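Side-chain contacts in SAM-dependent O-methyltransferase (Leptospira interrogans, PDB 2HNK), which probably transfers a methyl group from S-adenosylmethionine to an oxygen of its substrate, and is seen here with the product S-adenosylhomocysteine bound: residues Q126-S131 with L168-P173; N162-I167 with N205-N210. All coordinates share one frame; numbering follows the deposited sequence.

Helix 160-170 takes part in both contacts. In interaction 1 its C-terminal end meets helix 121-130, and in interaction 2 its middle meets helix 196-210, so it lies between two neighbours in the helical layer over the sheet. The first contact is a partly buried aliphatic one, with buried leucines on its inner side and the exposed Lys169 at its margin. The second is more buried and turns on an aromatic ring, with the exposed Leu207 at its outer edge. Leu166 joins the two, since its CD2 packs against Ile129 CD1 at 3.8 Å. Interaction 2 also has the closer tie to bound S-adenosylhomocysteine, through Tyr163.

Interaction 1. Residues Q126-S131 with L168-P173; sequences QVLIDS and LKLLKP
Ile129 and Leu170 make the closest approach between the two helix ends, the CG1 methylene of the isoleucine lying 3.6 Å from CG of the leucine. The two side chains meet at a slant, and Leu170 CD2 lies 3.8 Å from Ile129 CG1. In Ile129, CG1 is set beside the backbone N (chi1 -69°), which turns this branch to Leu170 and leaves CG2 to approach Lys169, whose CG is 4.2 Å away. Lys169 gives only its aliphatic base to the contact, because its chain then leads the ammonium group away. On the inner side, Leu128 CB comes within 4.3 Å of Leu170 CD2.

The next shell holds these groups in place. Leu170 also packs on Ile148 and Phe151 of strand 148-153, and Leu128 touches Trp137 and Ala138. The polar side chains of 126-131 bond within their own helix end. Gln126 NE2 donates to Asp130 OD2 at 2.8 Å, with the acceptor close to the amide plane but the donor 36° out of the carboxylate plane. Ser131, the first residue to leave the helical conformation, turns its OG back to Val127 O at 2.6 Å.

Helix 121-130 and the end of helix 160-170 are thus neighbours packed on the Rossmann-like sheet. Their contact is wholly aliphatic between the two segments, so it rests on van der Waals packing and the exclusion of water rather than on directed bonds.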
loop_
_atom_site.group_PDB
_atom_site.type_symbol
_atom_site.label_atom_id
_atom_site.label_comp_id
_atom_site.label_asym_id
_atom_site.label_seq_id
_atom_site.Cartn_x
_atom_site.Cartn_y
_atom_site.Cartn_z
ATOM N N GLN C 126 -12.764 -13.167 20.159
ATOM C CA GLN C 126 -13.652 -12.777 21.266
ATOM C C GLN C 126 -12.996 -12.949 22.629
ATOM O O GLN C 126 -13.089 -12.063 23.468
ATOM C CB GLN C 126 -14.978 -13.534 21.233
ATOM C CG GLN C 126 -16.005 -13.000 22.233
ATOM C CD GLN C 126 -16.366 -11.542 21.983
ATOM O OE1 GLN C 126 -16.826 -11.179 20.901
ATOM N NE2 GLN C 126 -16.152 -10.700 22.988
ATOM N N VAL C 127 -12.323 -14.076 22.835
ATOM C CA VAL C 127 -11.574 -14.328 24.068
ATOM C C VAL C 127 -10.503 -13.252 24.307
ATOM O O VAL C 127 -10.261 -12.831 25.445
ATOM C CB VAL C 127 -10.934 -15.734 24.044
ATOM C CG1 VAL C 127 -9.982 -15.926 25.214
ATOM C CG2 VAL C 127 -12.012 -16.801 24.049
ATOM N N LEU C 128 -9.881 -12.806 23.220
ATOM C CA LEU C 128 -8.855 -11.766 23.250
ATOM C C LEU C 128 -9.462 -10.404 23.615
ATOM O O LEU C 128 -8.881 -9.639 24.398
ATOM C CB LEU C 128 -8.159 -11.710 21.884
ATOM C CG LEU C 128 -6.663 -11.433 21.796
ATOM C CD1 LEU C 128 -5.855 -12.370 22.680
ATOM C CD2 LEU C 128 -6.218 -11.563 20.354
ATOM N N ILE C 129 -10.635 -10.109 23.057
ATOM C CA ILE C 129 -11.364 -8.897 23.419
ATOM C C ILE C 129 -11.737 -8.891 24.916
ATOM O O ILE C 129 -11.502 -7.898 25.617
ATOM C CB ILE C 129 -12.621 -8.700 22.541
ATOM C CG1 ILE C 129 -12.222 -8.366 21.103
ATOM C CG2 ILE C 129 -13.515 -7.592 23.107
ATOM C CD1 ILE C 129 -13.324 -8.569 20.079
ATOM N N ASP C 130 -12.290 -10.003 25.397
ATOM C CA ASP C 130 -12.824 -10.089 26.762
ATOM C C ASP C 130 -11.775 -10.335 27.848
ATOM O O ASP C 130 -12.055 -10.141 29.030
ATOM C CB ASP C 130 -13.895 -11.182 26.845
ATOM C CG ASP C 130 -15.066 -10.925 25.929
ATOM O OD1 ASP C 130 -15.410 -9.746 25.700
ATOM O OD2 ASP C 130 -15.651 -11.912 25.435
ATOM N N SER C 131 -10.583 -10.778 27.448
ATOM C CA SER C 131 -9.495 -11.076 28.381
ATOM C C SER C 131 -9.134 -9.883 29.262
ATOM O O SER C 131 -9.012 -8.759 28.768
ATOM C CB SER C 131 -8.255 -11.548 27.620
ATOM O OG SER C 131 -8.384 -12.903 27.223
ATOM N N LEU C 168 -12.231 -4.377 14.291
ATOM C CA LEU C 168 -12.327 -2.950 14.527
ATOM C C LEU C 168 -12.198 -2.624 16.015
ATOM O O LEU C 168 -11.665 -1.577 16.383
ATOM C CB LEU C 168 -13.665 -2.450 13.988
ATOM C CG LEU C 168 -13.657 -1.253 13.046
ATOM C CD1 LEU C 168 -12.640 -1.435 11.922
ATOM C CD2 LEU C 168 -15.067 -1.049 12.489
ATOM N N LYS C 169 -12.694 -3.531 16.856
ATOM C CA LYS C 169 -12.604 -3.415 18.305
ATOM C C LYS C 169 -11.176 -3.700 18.794
ATOM O O LYS C 169 -10.664 -3.010 19.686
ATOM C CB LYS C 169 -13.631 -4.348 18.966
ATOM C CG LYS C 169 -13.648 -4.294 20.501
ATOM C CD LYS C 169 -15.047 -3.979 21.038
ATOM C CE LYS C 169 -15.394 -2.501 20.863
ATOM N NZ LYS C 169 -16.872 -2.241 20.914
ATOM N N LEU C 170 -10.525 -4.696 18.195
ATOM C CA LEU C 170 -9.150 -5.028 18.575
ATOM C C LEU C 170 -8.122 -4.027 18.056
ATOM O O LEU C 170 -7.080 -3.839 18.676
ATOM C CB LEU C 170 -8.782 -6.451 18.139
ATOM C CG LEU C 170 -9.334 -7.576 19.024
ATOM C CD1 LEU C 170 -9.349 -8.893 18.275
ATOM C CD2 LEU C 170 -8.551 -7.701 20.345
ATOM N N LEU C 171 -8.415 -3.388 16.924
ATOM C CA LEU C 171 -7.494 -2.417 16.331
ATOM C C LEU C 171 -7.420 -1.121 17.129
ATOM O O LEU C 171 -8.445 -0.593 17.551
ATOM C CB LEU C 171 -7.891 -2.074 14.889
ATOM C CG LEU C 171 -7.484 -2.946 13.707
ATOM C CD1 LEU C 171 -8.078 -2.352 12.430
ATOM C CD2 LEU C 171 -5.961 -3.073 13.576
ATOM N N LYS C 172 -6.200 -0.614 17.306
ATOM C CA LYS C 172 -5.978 0.734 17.823
ATOM C C LYS C 172 -6.475 1.759 16.804
ATOM O O LYS C 172 -6.481 1.478 15.599
ATOM C CB LYS C 172 -4.488 0.975 18.063
ATOM C CG LYS C 172 -3.806 0.014 19.037
ATOM C CD LYS C 172 -2.354 0.428 19.188
ATOM C CE LYS C 172 -1.517 -0.664 19.788
ATOM N NZ LYS C 172 -0.099 -0.249 19.689
ATOM N N PRO C 173 -6.896 2.953 17.270
ATOM C CA PRO C 173 -7.175 4.019 16.306
ATOM C C PRO C 173 -5.952 4.248 15.421
ATOM O O PRO C 173 -4.823 4.171 15.903
ATOM C CB PRO C 173 -7.446 5.233 17.205
ATOM C CG PRO C 173 -8.017 4.620 18.466
ATOM C CD PRO C 173 -7.162 3.393 18.656
#

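Interaction 2. Residues N162-I167 with N205-N210; sequences NYYPLI and NELVYN. With SAH (S-adenosyl-L-homocysteine), chain O.
The ring of Tyr164 meets two aliphatic side chains of helix 196-210, both at an oblique angle. Both approach from the same side of the ring plane: Val208 CG2 lies 3.6 Å from Tyr164 CE1, and Leu207 CD1 lies 4.2 Å from Tyr164 CD2 at the opposite flank of the ring. CG of Tyr164 stands anti to the backbone N (chi1 -175°), and this carries the ring out from its helix toward helix 196-210. The phenol OH is hydrogen-bonded to Asp211 just beyond 205-210, so the buried ring has a polar anchor at its far end. Tyr164 also packs on Val214 of strand 214-219, and Val208 packs on Val216 of that strand.

Tyr163, the preceding residue, faces a different way. Its OH lies 3.1 Å from N6 of the S-adenosylhomocysteine adenine and is hydrogen-bonded to Asp156. On its outer side helix 196-210 meets the second subunit, where Tyr209 OH bonds to Val21 O of that subunit. Two helices side by side over the later strands of a mixed seven-stranded sheet, with Tyr163 of helix 160-170 approaching bound S-adenosylhomocysteine, fit the modified Rossmann fold of class I O-methyltransferases.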
loop_
_atom_site.group_PDB
_atom_site.type_symbol
_atom_site.label_atom_id
_atom_site.label_comp_id
_atom_site.label_asym_id
_atom_site.label_seq_id
_atom_site.Cartn_x
_atom_site.Cartn_y
_atom_site.Cartn_z
ATOM N N ASN C 162 -18.627 -10.922 9.832
ATOM C CA ASN C 162 -18.592 -11.166 11.274
ATOM C C ASN C 162 -17.237 -10.891 11.920
ATOM O O ASN C 162 -17.169 -10.525 13.100
ATOM C CB ASN C 162 -19.064 -12.588 11.590
ATOM C CG ASN C 162 -20.466 -12.856 11.073
ATOM O OD1 ASN C 162 -21.364 -12.035 11.241
ATOM N ND2 ASN C 162 -20.650 -13.992 10.417
ATOM N N TYR C 163 -16.157 -11.064 11.153
ATOM C CA TYR C 163 -14.824 -10.731 11.647
ATOM C C TYR C 163 -14.671 -9.220 11.815
ATOM O O TYR C 163 -14.052 -8.748 12.776
ATOM C CB TYR C 163 -13.738 -11.302 10.723
ATOM C CG TYR C 163 -13.667 -12.816 10.741
ATOM C CD1 TYR C 163 -13.418 -13.499 11.933
ATOM C CD2 TYR C 163 -13.849 -13.568 9.573
ATOM C CE1 TYR C 163 -13.351 -14.889 11.970
ATOM C CE2 TYR C 163 -13.775 -14.969 9.595
ATOM C CZ TYR C 163 -13.536 -15.616 10.806
ATOM O OH TYR C 163 -13.473 -16.991 10.883
ATOM N N TYR C 164 -15.279 -8.475 10.894
ATOM C CA TYR C 164 -15.125 -7.023 10.816
ATOM C C TYR C 164 -15.292 -6.260 12.147
ATOM O O TYR C 164 -14.359 -5.571 12.572
ATOM C CB TYR C 164 -16.006 -6.450 9.700
ATOM C CG TYR C 164 -15.808 -4.974 9.473
ATOM C CD1 TYR C 164 -14.606 -4.482 8.958
ATOM C CD2 TYR C 164 -16.823 -4.060 9.773
ATOM C CE1 TYR C 164 -14.420 -3.108 8.756
ATOM C CE2 TYR C 164 -16.645 -2.693 9.569
ATOM C CZ TYR C 164 -15.440 -2.226 9.067
ATOM O OH TYR C 164 -15.261 -0.877 8.859
ATOM N N PRO C 165 -16.464 -6.374 12.813
ATOM C CA PRO C 165 -16.604 -5.648 14.101
ATOM C C PRO C 165 -15.572 -6.033 15.161
ATOM O O PRO C 165 -15.131 -5.169 15.908
ATOM C CB PRO C 165 -18.032 -5.992 14.560
ATOM C CG PRO C 165 -18.420 -7.217 13.758
ATOM C CD PRO C 165 -17.703 -7.095 12.451
ATOM N N LEU C 166 -15.175 -7.303 15.203
ATOM C CA LEU C 166 -14.141 -7.786 16.130
ATOM C C LEU C 166 -12.739 -7.228 15.826
ATOM O O LEU C 166 -11.962 -6.907 16.750
ATOM C CB LEU C 166 -14.095 -9.323 16.137
ATOM C CG LEU C 166 -15.363 -10.170 16.364
ATOM C CD1 LEU C 166 -15.037 -11.666 16.223
ATOM C CD2 LEU C 166 -16.023 -9.906 17.718
ATOM N N ILE C 167 -12.417 -7.136 14.537
ATOM C CA ILE C 167 -11.166 -6.527 14.069
ATOM C C ILE C 167 -11.114 -5.069 14.489
ATOM O O ILE C 167 -10.105 -4.592 14.995
ATOM C CB ILE C 167 -11.041 -6.629 12.520
ATOM C CG1 ILE C 167 -10.815 -8.094 12.101
ATOM C CG2 ILE C 167 -9.942 -5.699 11.983
ATOM C CD1 ILE C 167 -11.177 -8.392 10.664
ATOM N N ASN C 205 -17.390 -5.810 1.905
ATOM C CA ASN C 205 -17.010 -4.626 1.117
ATOM C C ASN C 205 -17.977 -3.473 1.337
ATOM O O ASN C 205 -17.574 -2.318 1.427
ATOM C CB ASN C 205 -16.882 -4.947 -0.377
ATOM C CG ASN C 205 -15.708 -5.871 -0.686
ATOM O OD1 ASN C 205 -14.804 -6.048 0.136
ATOM N ND2 ASN C 205 -15.717 -6.461 -1.873
ATOM N N GLU C 206 -19.255 -3.821 1.453
ATOM C CA GLU C 206 -20.345 -2.879 1.661
ATOM C C GLU C 206 -20.246 -2.224 3.047
ATOM O O GLU C 206 -20.349 -1.004 3.158
ATOM C CB GLU C 206 -21.667 -3.633 1.477
ATOM C CG GLU C 206 -22.949 -2.825 1.544
ATOM C CD GLU C 206 -24.196 -3.695 1.258
ATOM O OE1 GLU C 206 -24.492 -4.652 2.044
ATOM O OE2 GLU C 206 -24.875 -3.406 0.234
ATOM N N LEU C 207 -20.033 -3.034 4.087
ATOM C CA LEU C 207 -19.837 -2.535 5.458
ATOM C C LEU C 207 -18.690 -1.528 5.547
ATOM O O LEU C 207 -18.828 -0.460 6.147
ATOM C CB LEU C 207 -19.542 -3.691 6.423
ATOM C CG LEU C 207 -20.687 -4.491 7.042
ATOM C CD1 LEU C 207 -20.143 -5.748 7.733
ATOM C CD2 LEU C 207 -21.492 -3.621 8.026
ATOM N N VAL C 208 -17.556 -1.895 4.955
ATOM C CA VAL C 208 -16.353 -1.067 4.960
ATOM C C VAL C 208 -16.613 0.270 4.265
ATOM O O VAL C 208 -16.296 1.330 4.802
ATOM C CB VAL C 208 -15.180 -1.815 4.280
ATOM C CG1 VAL C 208 -14.041 -0.867 3.958
ATOM C CG2 VAL C 208 -14.714 -2.984 5.143
ATOM N N TYR C 209 -17.211 0.198 3.076
ATOM C CA TYR C 209 -17.529 1.375 2.278
ATOM C C TYR C 209 -18.440 2.376 2.974
ATOM O O TYR C 209 -18.276 3.575 2.802
ATOM C CB TYR C 209 -18.168 0.975 0.949
ATOM C CG TYR C 209 -18.453 2.163 0.061
ATOM C CD1 TYR C 209 -17.410 2.915 -0.476
ATOM C CD2 TYR C 209 -19.760 2.543 -0.232
ATOM C CE1 TYR C 209 -17.659 4.006 -1.284
ATOM C CE2 TYR C 209 -20.020 3.640 -1.043
ATOM C CZ TYR C 209 -18.962 4.361 -1.565
ATOM O OH TYR C 209 -19.199 5.444 -2.372
ATOM N N ASN C 210 -19.406 1.883 3.738
ATOM C CA ASN C 210 -20.387 2.753 4.367
ATOM C C ASN C 210 -20.018 3.117 5.801
ATOM O O ASN C 210 -20.733 3.866 6.460
ATOM C CB ASN C 210 -21.773 2.108 4.292
ATOM C CG ASN C 210 -22.282 1.983 2.858
ATOM O OD1 ASN C 210 -22.482 2.980 2.166
ATOM N ND2 ASN C 210 -22.491 0.754 2.407
HETATM N N SAH O . -2.733 -16.520 4.595
HETATM C CA SAH O . -2.549 -17.834 3.906
HETATM C CB SAH O . -3.823 -18.213 3.149
HETATM C CG SAH O . -5.040 -18.444 4.048
HETATM S SD SAH O . -6.101 -19.719 3.333
HETATM C C SAH O . -1.317 -17.887 2.987
HETATM O O SAH O . -0.970 -18.942 2.446
HETATM O OXT SAH O . -0.637 -16.888 2.763
HETATM C "C5'" SAH O . -7.320 -19.673 4.673
HETATM C "C4'" SAH O . -6.943 -20.451 5.930
HETATM O "O4'" SAH O . -7.852 -20.111 6.957
HETATM C "C3'" SAH O . -7.025 -21.957 5.747
HETATM O "O3'" SAH O . -5.802 -22.524 6.151
HETATM C "C2'" SAH O . -8.127 -22.437 6.670
HETATM O "O2'" SAH O . -7.738 -23.616 7.343
HETATM C "C1'" SAH O . -8.283 -21.271 7.642
HETATM N N9 SAH O . -9.655 -21.111 8.173
HETATM C C8 SAH O . -10.853 -21.456 7.588
HETATM N N7 SAH O . -11.861 -21.140 8.440
HETATM C C5 SAH O . -11.326 -20.593 9.559
HETATM C C6 SAH O . -11.881 -20.097 10.739
HETATM N N6 SAH O . -13.194 -20.102 10.931
HETATM N N1 SAH O . -11.053 -19.598 11.728
HETATM C C2 SAH O . -9.681 -19.582 11.552
HETATM N N3 SAH O . -9.135 -20.074 10.381
HETATM C C4 SAH O . -9.941 -20.574 9.404
#